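Local coordinates for protein salmonella typhimurium DB7155 bacteriophage DET7 tailspike (Bacteriophage, PDB 2V5I) that binds the Salmonella O-antigen as the phage's trimeric receptor-binding tailspike and probably hydrolyses that polysaccharide, at residues L115-L120 with P139-L144; V99-D104 with S250-E255; L472-N477 with G483-E488; V500-N505 with K510-P515. All coordinates share one frame; numbering follows the deposited sequence. Where two conformers were deposited one is given.

Contact 1: residues L115-L120 with P139-L144; sequences LVAATL and PGLEAL
Ala117 meets Leu141 and Leu144 mainly through methyl groups, with no ring or amide of a side chain taking part; within the two segments the flat group used in a side-chain bond is the carbonyl of Val116. Its oxygen accepts two bonds from Thr119, from the backbone N and from the hydroxyl, OG1 lying in the carbonyl plane at 2.6 Å from Val116 O. Thr119 OG1 accepts in turn from Phe101 N. A type I turn from Ala117 to Leu120 leads the chain away from helix 113-117 here. This helix and the short, weakly bonded one at about 141-144 belong to the excursion between strands 85-92 and 156-161 of the parallel beta-helix, probably the counterpart of the dorsal fin of the P22 tailspike. Across the gap between them, Ala117 CB of the first meets two leucine branches of the second, Leu141 CD1 at 3.8 Å and Leu144 CD1, also at 3.8 Å, with Leu144 CB beside it. Leu141 gets there with CG opposite the backbone N (chi1 179°). Its other branch, CD2, lies 4.2 Å from Val116 CG1, these two side chains crossing at about a right angle. Ile100, Ile110 and the Phe138 ring pack on Val116, while Trp135 and Asp134 touch Leu141.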
loop_
_atom_site.group_PDB
_atom_site.type_symbol
_atom_site.label_atom_id
_atom_site.label_comp_id
_atom_site.label_asym_id
_atom_site.label_seq_id
_atom_site.Cartn_x
_atom_site.Cartn_y
_atom_site.Cartn_z
ATOM N N LEU A 115 -19.001 26.856 23.018
ATOM C CA LEU A 115 -19.791 26.064 22.098
ATOM C C LEU A 115 -19.734 24.558 22.442
ATOM O O LEU A 115 -20.741 23.843 22.302
ATOM C CB LEU A 115 -19.375 26.318 20.645
ATOM C CG LEU A 115 -19.697 27.738 20.129
ATOM C CD1 LEU A 115 -19.242 27.853 18.727
ATOM C CD2 LEU A 115 -21.168 28.055 20.243
ATOM N N VAL A 116 -18.566 24.088 22.857
ATOM C CA VAL A 116 -18.416 22.686 23.310
ATOM C C VAL A 116 -19.236 22.449 24.591
ATOM O O VAL A 116 -19.968 21.471 24.693
ATOM C CB VAL A 116 -16.939 22.318 23.534
ATOM C CG1 VAL A 116 -16.796 20.947 24.184
ATOM C CG2 VAL A 116 -16.177 22.379 22.198
ATOM N N ALA A 117 -19.144 23.386 25.546
ATOM C CA ALA A 117 -19.951 23.305 26.767
ATOM C C ALA A 117 -21.433 23.233 26.503
ATOM O O ALA A 117 -22.163 22.521 27.218
ATOM C CB ALA A 117 -19.635 24.488 27.678
ATOM N N ALA A 118 -21.907 23.937 25.479
ATOM C CA ALA A 118 -23.323 23.927 25.143
ATOM C C ALA A 118 -23.810 22.598 24.529
ATOM O O ALA A 118 -25.025 22.381 24.388
ATOM C CB ALA A 118 -23.642 25.060 24.199
ATOM N N THR A 119 -22.886 21.729 24.106
ATOM C CA THR A 119 -23.256 20.407 23.578
ATOM C C THR A 119 -23.554 19.394 24.693
ATOM O O THR A 119 -24.014 18.275 24.414
ATOM C CB THR A 119 -22.128 19.791 22.681
ATOM O OG1 THR A 119 -20.996 19.440 23.478
ATOM C CG2 THR A 119 -21.775 20.734 21.540
ATOM N N LEU A 120 -23.352 19.798 25.925
ATOM C CA LEU A 120 -23.463 18.895 27.088
ATOM C C LEU A 120 -24.869 18.312 27.127
ATOM O O LEU A 120 -25.872 19.036 27.049
ATOM C CB LEU A 120 -23.143 19.613 28.400
ATOM C CG LEU A 120 -22.995 18.725 29.637
ATOM C CD1 LEU A 120 -21.694 17.944 29.587
ATOM C CD2 LEU A 120 -23.067 19.564 30.907
ATOM N N PRO A 139 -9.441 25.129 25.811
ATOM C CA PRO A 139 -9.197 26.036 26.948
ATOM C C PRO A 139 -10.400 26.899 27.290
ATOM O O PRO A 139 -10.993 27.550 26.423
ATOM C CB PRO A 139 -8.040 26.914 26.477
ATOM C CG PRO A 139 -7.481 26.253 25.261
ATOM C CD PRO A 139 -8.435 25.254 24.747
ATOM N N GLY A 140 -10.726 26.887 28.581
ATOM C CA GLY A 140 -11.883 27.560 29.154
ATOM C C GLY A 140 -13.006 26.609 29.539
ATOM O O GLY A 140 -13.949 26.997 30.244
ATOM N N LEU A 141 -12.962 25.387 29.003
ATOM C CA LEU A 141 -14.069 24.454 29.203
ATOM C C LEU A 141 -14.200 24.048 30.671
ATOM O O LEU A 141 -15.327 23.858 31.176
ATOM C CB LEU A 141 -13.880 23.211 28.303
ATOM C CG LEU A 141 -14.964 22.158 28.434
ATOM C CD1 LEU A 141 -16.343 22.656 27.989
ATOM C CD2 LEU A 141 -14.534 20.879 27.680
ATOM N N GLU A 142 -13.068 23.904 31.351
ATOM C CA GLU A 142 -13.033 23.410 32.695
ATOM C C GLU A 142 -13.935 24.292 33.617
ATOM O O GLU A 142 -14.696 23.774 34.457
ATOM C CB GLU A 142 -11.596 23.375 33.215
ATOM C CG GLU A 142 -11.469 22.752 34.588
ATOM C CD GLU A 142 -10.052 22.669 35.124
ATOM O OE1 GLU A 142 -9.145 23.298 34.545
ATOM O OE2 GLU A 142 -9.825 21.930 36.105
ATOM N N ALA A 143 -13.833 25.612 33.447
ATOM C CA ALA A 143 -14.650 26.547 34.240
ATOM C C ALA A 143 -16.130 26.526 33.904
ATOM O O ALA A 143 -16.943 27.022 34.697
ATOM C CB ALA A 143 -14.124 27.963 34.075
ATOM N N LEU A 144 -16.511 25.988 32.740
ATOM C CA LEU A 144 -17.898 26.010 32.295
ATOM C C LEU A 144 -18.724 24.793 32.696
ATOM O O LEU A 144 -19.948 24.788 32.499
ATOM C CB LEU A 144 -17.939 26.122 30.784
ATOM C CG LEU A 144 -17.412 27.461 30.271
ATOM C CD1 LEU A 144 -17.478 27.480 28.762
ATOM C CD2 LEU A 144 -18.221 28.631 30.862
#

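Contact 2: residues V99-D104 with S250-E255; sequences VIFPWD and SWRAGE
Trp103 turns its CG opposite its carbonyl carbon (chi1 -58°), and Arg252, its CG likewise opposite its own carbonyl carbon (chi1 -73°) and its chain fully extended from CG to NE, slides across the indole in the opposite direction. The result is a long face-to-face overlap. Arg252 CB and CG lie over the benzo end, CG being nearest at 3.4 Å from Trp103 CZ2. Next comes a CH-pi contact, Arg252 CD standing 3.5 Å from the centroid of the Trp103 six-membered ring. The guanidinium then lies flat over the pyrrole part, Arg252 CZ 3.8 Å from the centroid of the five-membered ring and the planes only 7° apart, which meets the geometry of a stacked cation-pi pair. Pro102 CG covers the other face of the indole. Against the guanidinium's second face comes the rim of Trp251, so the charge is held between two tryptophans. Phe101 CZ approaches Arg252 NH1 obliquely at 3.4 Å, while a face of its ring receives Trp103 CE3. In the plane of the guanidinium a water takes a bond from Arg252 NH2 and passes one to Asp104 O, each 3.0 Å long. NH1 is hydrogen-bonded to Tyr224 OH, so several contacts fix the rotation of the group. Arg252 follows directly on strand 249-251 of the parallel beta-helix, which runs beside strands 220-224 and 280-283. The 99-104 loop, between strand 98-99 and helix 113-117, is thereby laid against this beta-helix face, close to Glu239 and Ser240 of the second subunit.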
loop_
_atom_site.group_PDB
_atom_site.type_symbol
_atom_site.label_atom_id
_atom_site.label_comp_id
_atom_site.label_asym_id
_atom_site.label_seq_id
_atom_site.Cartn_x
_atom_site.Cartn_y
_atom_site.Cartn_z
ATOM N N VAL A 99 -22.234 13.883 28.630
ATOM C CA VAL A 99 -21.163 13.852 27.628
ATOM C C VAL A 99 -21.083 15.160 26.849
ATOM O O VAL A 99 -22.067 15.881 26.731
ATOM C CB VAL A 99 -21.368 12.681 26.633
ATOM C CG1 VAL A 99 -21.314 11.400 27.351
ATOM C CG2 VAL A 99 -22.600 12.831 25.792
ATOM N N ILE A 100 -19.885 15.454 26.318
ATOM C CA ILE A 100 -19.716 16.485 25.310
ATOM C C ILE A 100 -19.640 15.870 23.904
ATOM O O ILE A 100 -19.478 14.646 23.749
ATOM C CB ILE A 100 -18.491 17.399 25.574
ATOM C CG1 ILE A 100 -17.212 16.575 25.602
ATOM C CG2 ILE A 100 -18.695 18.216 26.831
ATOM C CD1 ILE A 100 -15.931 17.374 25.468
ATOM N N PHE A 101 -19.930 16.720 22.911
ATOM C CA PHE A 101 -20.054 16.324 21.530
ATOM C C PHE A 101 -19.478 17.412 20.626
ATOM O O PHE A 101 -20.220 18.185 19.991
ATOM C CB PHE A 101 -21.519 16.023 21.191
ATOM C CG PHE A 101 -21.722 15.233 19.950
ATOM C CD1 PHE A 101 -21.621 13.847 19.961
ATOM C CD2 PHE A 101 -22.004 15.848 18.749
ATOM C CE1 PHE A 101 -21.853 13.100 18.795
ATOM C CE2 PHE A 101 -22.223 15.092 17.580
ATOM C CZ PHE A 101 -22.152 13.728 17.621
ATOM N N PRO A 102 -18.110 17.472 20.541
ATOM C CA PRO A 102 -17.465 18.573 19.839
ATOM C C PRO A 102 -17.492 18.448 18.293
ATOM O O PRO A 102 -16.475 18.708 17.640
ATOM C CB PRO A 102 -16.027 18.536 20.389
ATOM C CG PRO A 102 -15.802 17.043 20.738
ATOM C CD PRO A 102 -17.157 16.618 21.270
ATOM N N TRP A 103 -18.600 17.970 17.745
ATOM C CA TRP A 103 -18.822 17.934 16.278
ATOM C C TRP A 103 -20.164 18.563 15.981
ATOM O O TRP A 103 -21.155 18.281 16.651
ATOM C CB TRP A 103 -18.809 16.495 15.757
ATOM C CG TRP A 103 -17.522 15.784 16.065
ATOM C CD1 TRP A 103 -16.356 15.745 15.319
ATOM C CD2 TRP A 103 -17.271 14.968 17.221
ATOM N NE1 TRP A 103 -15.429 14.988 15.965
ATOM C CE2 TRP A 103 -15.939 14.532 17.140
ATOM C CE3 TRP A 103 -18.042 14.591 18.312
ATOM C CZ2 TRP A 103 -15.370 13.713 18.112
ATOM C CZ3 TRP A 103 -17.482 13.781 19.292
ATOM C CH2 TRP A 103 -16.147 13.379 19.192
ATOM N N ASP A 104 -20.209 19.384 14.949
ATOM C CA ASP A 104 -21.476 20.004 14.587
ATOM C C ASP A 104 -22.286 19.163 13.613
ATOM O O ASP A 104 -21.864 18.082 13.180
ATOM C CB ASP A 104 -21.272 21.471 14.134
ATOM C CG ASP A 104 -20.649 21.609 12.751
ATOM O OD1 ASP A 104 -20.668 20.649 11.940
ATOM O OD2 ASP A 104 -20.133 22.732 12.494
ATOM N N SER A 250 -10.646 2.983 14.499
ATOM C CA SER A 250 -11.181 3.824 15.564
ATOM C C SER A 250 -11.751 5.095 14.999
ATOM O O SER A 250 -11.123 5.732 14.191
ATOM C CB SER A 250 -10.087 4.198 16.585
ATOM O OG SER A 250 -10.433 5.293 17.450
ATOM N N TRP A 251 -12.943 5.461 15.465
ATOM C CA TRP A 251 -13.617 6.716 15.053
ATOM C C TRP A 251 -13.999 7.560 16.298
ATOM O O TRP A 251 -14.577 7.047 17.296
ATOM C CB TRP A 251 -14.887 6.404 14.291
ATOM C CG TRP A 251 -15.706 7.607 13.812
ATOM C CD1 TRP A 251 -15.369 8.561 12.908
ATOM C CD2 TRP A 251 -17.037 7.888 14.222
ATOM N NE1 TRP A 251 -16.418 9.437 12.720
ATOM C CE2 TRP A 251 -17.468 9.019 13.501
ATOM C CE3 TRP A 251 -17.923 7.245 15.079
ATOM C CZ2 TRP A 251 -18.760 9.548 13.655
ATOM C CZ3 TRP A 251 -19.205 7.764 15.238
ATOM C CH2 TRP A 251 -19.613 8.894 14.492
ATOM N N ARG A 252 -13.651 8.834 16.241
ATOM C CA ARG A 252 -13.965 9.852 17.261
ATOM C C ARG A 252 -13.519 9.482 18.685
ATOM O O ARG A 252 -14.188 9.765 19.672
ATOM C CB ARG A 252 -15.461 10.199 17.220
ATOM C CG ARG A 252 -15.856 11.033 16.008
ATOM C CD ARG A 252 -17.320 11.450 16.041
ATOM N NE ARG A 252 -17.619 12.295 14.863
ATOM C CZ ARG A 252 -18.819 12.787 14.602
ATOM N NH1 ARG A 252 -19.830 12.538 15.396
ATOM N NH2 ARG A 252 -19.008 13.528 13.514
ATOM N N ALA A 253 -12.316 8.941 18.801
ATOM C CA ALA A 253 -11.691 8.708 20.125
ATOM C C ALA A 253 -11.533 10.043 20.824
ATOM O O ALA A 253 -11.085 11.031 20.266
ATOM C CB ALA A 253 -10.327 8.052 19.961
ATOM N N GLY A 254 -11.937 10.056 22.093
ATOM C CA GLY A 254 -11.731 11.249 22.954
ATOM C C GLY A 254 -10.282 11.544 23.201
ATOM O O GLY A 254 -9.948 12.722 23.474
ATOM N N GLU A 255 -9.405 10.520 23.129
ATOM C CA GLU A 255 -7.956 10.721 23.162
ATOM C C GLU A 255 -7.398 10.358 21.776
ATOM O O GLU A 255 -7.662 11.093 20.810
ATOM C CB GLU A 255 -7.246 10.041 24.362
ATOM C CG GLU A 255 -5.845 10.624 24.660
ATOM C CD GLU A 255 -4.910 9.650 25.472
ATOM O OE1 GLU A 255 -5.322 8.500 25.795
ATOM O OE2 GLU A 255 -3.755 10.014 25.721
HETATM O O HOH W 1 -21.521 15.133 13.245
#

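Contact 3: residues L472-N477 with G483-E488; sequences LRSHLN and GSAWTE
The hairpin of strands 470-476 and 485-493, part of the antiparallel sheet in the intertwined C-terminal region of the trimer, is joined here next to its turn. The short strand axes lie 4.6 Å apart, and Arg473 with Glu488 and His475 with Trp486 form hydrogen-bonded pairs. On the face carrying these four residues, Trp486 CG sits in the crowded position between backbone N and carbonyl carbon (chi1 62°), which lays the indole over the side chain of His475. The His475 ring makes an offset stack with the six-membered ring, centroids 3.8 Å apart and planes at 6°. Its CB adds a CH-pi contact, 3.5 Å from the centroid of the five-membered ring. His475 NE2 donates to Glu488 OE2 at 2.7 Å, in the imidazole plane but from above the carboxylate. A water links Arg473 NH1 to that same oxygen, with 2.6 Å to Glu488 OE2, whereas Arg473 NE pairs with Glu455 and Glu488 OE1 with Ser501. Nearer the turn, Asn477 ND2 donates to Ser484 OG at 2.8 Å. The other face, with Ser474 and Thr487, meets the second subunit, where Ser469 and Thr490 are their partners. Bond and stack fix the imidazole's rotation and put a hydrogen on NE2; the carboxylate may favour a protonated ring, but nearby Arg473 would work against it, leaving the charge open.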
loop_
_atom_site.group_PDB
_atom_site.type_symbol
_atom_site.label_atom_id
_atom_site.label_comp_id
_atom_site.label_asym_id
_atom_site.label_seq_id
_atom_site.Cartn_x
_atom_site.Cartn_y
_atom_site.Cartn_z
ATOM N N LEU A 472 16.940 27.458 -16.332
ATOM C CA LEU A 472 17.035 27.043 -17.719
ATOM C C LEU A 472 15.585 27.064 -18.211
ATOM O O LEU A 472 14.740 26.391 -17.627
ATOM C CB LEU A 472 17.569 25.614 -17.776
ATOM C CG LEU A 472 17.427 24.890 -19.106
ATOM C CD1 LEU A 472 18.318 25.538 -20.080
ATOM C CD2 LEU A 472 17.746 23.347 -18.940
ATOM N N ARG A 473 15.286 27.890 -19.221
ATOM C CA ARG A 473 13.907 28.086 -19.654
ATOM C C ARG A 473 13.832 28.026 -21.171
ATOM O O ARG A 473 14.740 28.473 -21.879
ATOM C CB ARG A 473 13.438 29.478 -19.191
ATOM C CG ARG A 473 13.694 29.860 -17.761
ATOM C CD ARG A 473 12.887 31.148 -17.357
ATOM N NE ARG A 473 11.455 30.822 -17.237
ATOM C CZ ARG A 473 10.453 31.705 -17.243
ATOM N NH1 ARG A 473 10.675 33.010 -17.369
ATOM N NH2 ARG A 473 9.196 31.271 -17.134
ATOM N N SER A 474 12.771 27.405 -21.675
ATOM C CA SER A 474 12.444 27.397 -23.104
ATOM C C SER A 474 11.137 28.203 -23.315
ATOM O O SER A 474 10.200 28.100 -22.527
ATOM C CB SER A 474 12.249 25.951 -23.549
ATOM O OG SER A 474 11.937 25.909 -24.924
ATOM N N HIS A 475 11.082 28.973 -24.405
ATOM C CA HIS A 475 9.971 29.891 -24.691
ATOM C C HIS A 475 9.582 29.647 -26.145
ATOM O O HIS A 475 10.458 29.552 -27.009
ATOM C CB HIS A 475 10.463 31.321 -24.644
ATOM C CG HIS A 475 10.933 31.804 -23.316
ATOM N ND1 HIS A 475 10.167 32.649 -22.537
ATOM C CD2 HIS A 475 12.122 31.681 -22.682
ATOM C CE1 HIS A 475 10.854 32.959 -21.440
ATOM N NE2 HIS A 475 12.040 32.373 -21.503
ATOM N N LEU A 476 8.297 29.576 -26.445
ATOM C CA LEU A 476 7.939 29.484 -27.853
ATOM C C LEU A 476 8.208 30.774 -28.623
ATOM O O LEU A 476 8.115 31.878 -28.052
ATOM C CB LEU A 476 6.510 28.978 -28.021
ATOM C CG LEU A 476 5.334 29.804 -27.599
ATOM C CD1 LEU A 476 5.048 30.994 -28.550
ATOM C CD2 LEU A 476 4.083 28.890 -27.512
ATOM N N ASN A 477 8.638 30.636 -29.886
ATOM C CA ASN A 477 8.727 31.768 -30.815
ATOM C C ASN A 477 7.389 31.953 -31.549
ATOM O O ASN A 477 6.980 31.058 -32.304
ATOM C CB ASN A 477 9.902 31.578 -31.801
ATOM C CG ASN A 477 11.236 31.986 -31.210
ATOM O OD1 ASN A 477 11.371 33.078 -30.640
ATOM N ND2 ASN A 477 12.287 31.170 -31.479
ATOM N N GLY A 483 7.097 25.879 -35.026
ATOM C CA GLY A 483 8.295 25.055 -35.241
ATOM C C GLY A 483 9.600 25.659 -34.696
ATOM O O GLY A 483 10.667 25.233 -35.092
ATOM N N SER A 484 9.474 26.626 -33.810
ATOM C CA SER A 484 10.620 27.404 -33.303
ATOM C C SER A 484 10.439 27.814 -31.842
ATOM O O SER A 484 9.319 28.215 -31.405
ATOM C CB SER A 484 10.808 28.659 -34.168
ATOM O OG SER A 484 11.821 29.487 -33.700
ATOM N N ALA A 485 11.540 27.703 -31.078
ATOM C CA ALA A 485 11.607 28.112 -29.667
ATOM C C ALA A 485 12.968 28.731 -29.364
ATOM O O ALA A 485 13.928 28.630 -30.175
ATOM C CB ALA A 485 11.347 26.933 -28.739
ATOM N N TRP A 486 13.052 29.375 -28.208
ATOM C CA TRP A 486 14.319 29.902 -27.722
ATOM C C TRP A 486 14.624 29.442 -26.305
ATOM O O TRP A 486 13.698 29.312 -25.507
ATOM C CB TRP A 486 14.424 31.404 -27.845
ATOM C CG TRP A 486 13.456 32.262 -27.099
ATOM C CD1 TRP A 486 12.255 32.666 -27.531
ATOM C CD2 TRP A 486 13.736 33.042 -25.919
ATOM N NE1 TRP A 486 11.701 33.577 -26.678
ATOM C CE2 TRP A 486 12.575 33.797 -25.642
ATOM C CE3 TRP A 486 14.805 33.099 -25.034
ATOM C CZ2 TRP A 486 12.505 34.702 -24.572
ATOM C CZ3 TRP A 486 14.724 33.965 -23.973
ATOM C CH2 TRP A 486 13.570 34.740 -23.728
ATOM N N THR A 487 15.909 29.234 -26.039
ATOM C CA THR A 487 16.373 28.694 -24.735
ATOM C C THR A 487 17.178 29.807 -24.047
ATOM O O THR A 487 17.977 30.500 -24.674
ATOM C CB THR A 487 17.240 27.482 -24.964
ATOM O OG1 THR A 487 16.450 26.464 -25.648
ATOM C CG2 THR A 487 17.688 26.848 -23.664
ATOM N N GLU A 488 17.005 29.928 -22.736
ATOM C CA GLU A 488 17.808 30.882 -21.979
ATOM C C GLU A 488 18.331 30.269 -20.693
ATOM O O GLU A 488 17.702 29.397 -20.079
ATOM C CB GLU A 488 17.096 32.151 -21.645
ATOM C CG GLU A 488 15.833 31.998 -20.963
ATOM C CD GLU A 488 15.179 33.301 -20.432
ATOM O OE1 GLU A 488 15.680 34.455 -20.572
ATOM O OE2 GLU A 488 14.066 33.140 -19.867
HETATM O O HOH W 2 12.636 34.536 -18.244
HETATM O O HOH W 3 13.876 26.422 -26.568
HETATM O O HOH W 4 8.971 34.901 -26.969
#

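Contact 4: residues V500-N505 with K510-P515; sequences VSLKVN and KTTEIP
Pro515 packs closely on the start of the other strand: its CG lies 3.4 Å from Ser501 O, its CB 3.8 Å from Val500 CG1, and its CD reaches the CB of Leu502. Leu502 CD2 also approaches Thr512 CG2, at 4.1 Å, the two side chains meeting obliquely. At the far end the contact opens toward solvent at Lys510, whose bent chain touches Asn505 OD1 with CB and CG; its NZ pairs with Asp508. Here the Asn505 side-chain carbonyl accepts Lys510 N in its plane at 2.9 Å, with the N-H pointing rather poorly (130° at the hydrogen). These two residues flank the turn of an antiparallel hairpin, strands 501-504 and 512-515, the last two in the five-stranded sheet of this chain. Lys503 and Glu513 are its hydrogen-bonded pair, the amide of each donating to the carbonyl of the other. Their side chains stay on one face without a direct salt bridge: a water bonds both, lying 2.9 Å from Lys503 NZ and 2.7 Å from Glu513 OE1. A bend at the end of the lysine (chi4 63°) carries NZ back to Ser501 O at 3.1 Å. The charges find partners elsewhere, Lys503 on Asp528 of the second subunit and Glu513 on Arg506. Residues 513-515 pair antiparallel with a strand of the second subunit, which continues the sheet across the interface.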
loop_
_atom_site.group_PDB
_atom_site.type_symbol
_atom_site.label_atom_id
_atom_site.label_comp_id
_atom_site.label_asym_id
_atom_site.label_seq_id
_atom_site.Cartn_x
_atom_site.Cartn_y
_atom_site.Cartn_z
ATOM N N VAL A 500 19.397 38.571 -15.436
ATOM C CA VAL A 500 20.550 38.531 -16.343
ATOM C C VAL A 500 20.368 37.245 -17.141
ATOM O O VAL A 500 20.216 36.182 -16.530
ATOM C CB VAL A 500 21.891 38.494 -15.594
ATOM C CG1 VAL A 500 23.063 38.519 -16.590
ATOM C CG2 VAL A 500 21.993 39.666 -14.631
ATOM N N SER A 501 20.325 37.346 -18.480
ATOM C CA SER A 501 19.834 36.246 -19.305
ATOM C C SER A 501 20.637 36.082 -20.605
ATOM O O SER A 501 20.676 37.032 -21.415
ATOM C CB SER A 501 18.366 36.605 -19.649
ATOM O OG SER A 501 17.845 35.782 -20.669
ATOM N N LEU A 502 21.223 34.907 -20.810
ATOM C CA LEU A 502 21.842 34.480 -22.078
ATOM C C LEU A 502 20.818 33.679 -22.891
ATOM O O LEU A 502 20.150 32.807 -22.342
ATOM C CB LEU A 502 23.036 33.609 -21.766
ATOM C CG LEU A 502 23.788 33.246 -23.041
ATOM C CD1 LEU A 502 25.225 33.208 -22.813
ATOM C CD2 LEU A 502 23.253 31.955 -23.594
ATOM N N LYS A 503 20.578 34.099 -24.143
ATOM C CA LYS A 503 19.451 33.575 -24.950
ATOM C C LYS A 503 19.913 33.035 -26.291
ATOM O O LYS A 503 20.687 33.687 -26.993
ATOM C CB LYS A 503 18.441 34.724 -25.251
ATOM C CG LYS A 503 18.107 35.644 -24.037
ATOM C CD LYS A 503 17.152 36.819 -24.361
ATOM C CE LYS A 503 17.046 37.853 -23.196
ATOM N NZ LYS A 503 18.364 38.542 -22.873
ATOM N N VAL A 504 19.396 31.879 -26.655
ATOM C CA VAL A 504 19.713 31.204 -27.904
ATOM C C VAL A 504 18.408 31.062 -28.739
ATOM O O VAL A 504 17.435 30.467 -28.299
ATOM C CB VAL A 504 20.304 29.794 -27.613
ATOM C CG1 VAL A 504 20.553 29.036 -28.894
ATOM C CG2 VAL A 504 21.625 29.895 -26.797
ATOM N N ASN A 505 18.454 31.623 -29.958
ATOM C CA ASN A 505 17.409 31.536 -31.000
ATOM C C ASN A 505 16.146 32.398 -30.731
ATOM O O ASN A 505 15.106 32.141 -31.302
ATOM C CB ASN A 505 16.988 30.099 -31.311
ATOM C CG ASN A 505 16.313 29.995 -32.662
ATOM O OD1 ASN A 505 16.800 30.620 -33.631
ATOM N ND2 ASN A 505 15.239 29.182 -32.765
ATOM N N LYS A 510 18.493 32.598 -34.848
ATOM C CA LYS A 510 19.593 31.621 -34.805
ATOM C C LYS A 510 20.905 32.180 -34.268
ATOM O O LYS A 510 22.002 31.737 -34.606
ATOM C CB LYS A 510 19.783 30.906 -36.147
ATOM C CG LYS A 510 18.499 30.221 -36.653
ATOM C CD LYS A 510 18.353 30.271 -38.111
ATOM C CE LYS A 510 16.939 29.851 -38.546
ATOM N NZ LYS A 510 16.039 31.034 -38.874
ATOM N N THR A 511 20.779 33.164 -33.399
ATOM C CA THR A 511 21.918 33.794 -32.748
ATOM C C THR A 511 21.858 33.663 -31.201
ATOM O O THR A 511 20.906 33.161 -30.622
ATOM C CB THR A 511 22.118 35.253 -33.254
ATOM O OG1 THR A 511 23.459 35.689 -32.929
ATOM C CG2 THR A 511 21.104 36.207 -32.680
ATOM N N THR A 512 22.891 34.166 -30.544
ATOM C CA THR A 512 23.047 34.120 -29.108
ATOM C C THR A 512 23.095 35.558 -28.634
ATOM O O THR A 512 23.861 36.350 -29.189
ATOM C CB THR A 512 24.368 33.473 -28.753
ATOM O OG1 THR A 512 24.504 32.216 -29.471
ATOM C CG2 THR A 512 24.414 33.212 -27.274
ATOM N N GLU A 513 22.218 35.901 -27.682
ATOM C CA GLU A 513 22.275 37.186 -27.049
ATOM C C GLU A 513 23.010 37.014 -25.732
ATOM O O GLU A 513 22.560 36.272 -24.860
ATOM C CB GLU A 513 20.862 37.723 -26.806
ATOM C CG GLU A 513 20.157 38.170 -28.045
ATOM C CD GLU A 513 18.671 38.300 -27.827
ATOM O OE1 GLU A 513 18.266 39.380 -27.398
ATOM O OE2 GLU A 513 17.926 37.289 -28.007
ATOM N N ILE A 514 24.128 37.730 -25.622
ATOM C CA ILE A 514 25.127 37.519 -24.555
ATOM C C ILE A 514 25.150 38.747 -23.625
ATOM O O ILE A 514 25.356 39.830 -24.120
ATOM C CB ILE A 514 26.522 37.381 -25.189
ATOM C CG1 ILE A 514 26.548 36.120 -26.061
ATOM C CG2 ILE A 514 27.561 37.289 -24.118
ATOM C CD1 ILE A 514 27.770 36.017 -27.007
ATOM N N PRO A 515 24.887 38.582 -22.299
ATOM C CA PRO A 515 25.024 39.699 -21.365
ATOM C C PRO A 515 26.446 40.212 -21.334
ATOM O O PRO A 515 27.395 39.416 -21.297
ATOM C CB PRO A 515 24.616 39.066 -20.009
ATOM C CG PRO A 515 23.813 37.848 -20.358
ATOM C CD PRO A 515 24.430 37.348 -21.643
HETATM O O HOH W 5 18.862 40.468 -25.002
#

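Contact 1 lies within the excursion from the beta-helix and contact 2 joins that excursion to the beta-helix; the two touch, contact 1 being nested in the chain loop closed by contact 2. Contact 1 is small, apolar and partly buried, whereas contact 2 buries a guanidinium between aromatic rings. Contacts 3 and 4 lie in the C-terminal antiparallel sheet, with centres about 56 to 67 Å from the first two. They are successive hairpins whose middle strands, 485-493 and 501-504, are neighbours, so backbone hydrogen bonds dominate both. Contact 3 adds an aromatic stack with a histidine-carboxylate bond; contact 4, more buried, mixes proline packing with a water bridge between a lysine and a glutamate whose salt bridges lie elsewhere. Contacts 2, 3 and 4 also reach the second subunit.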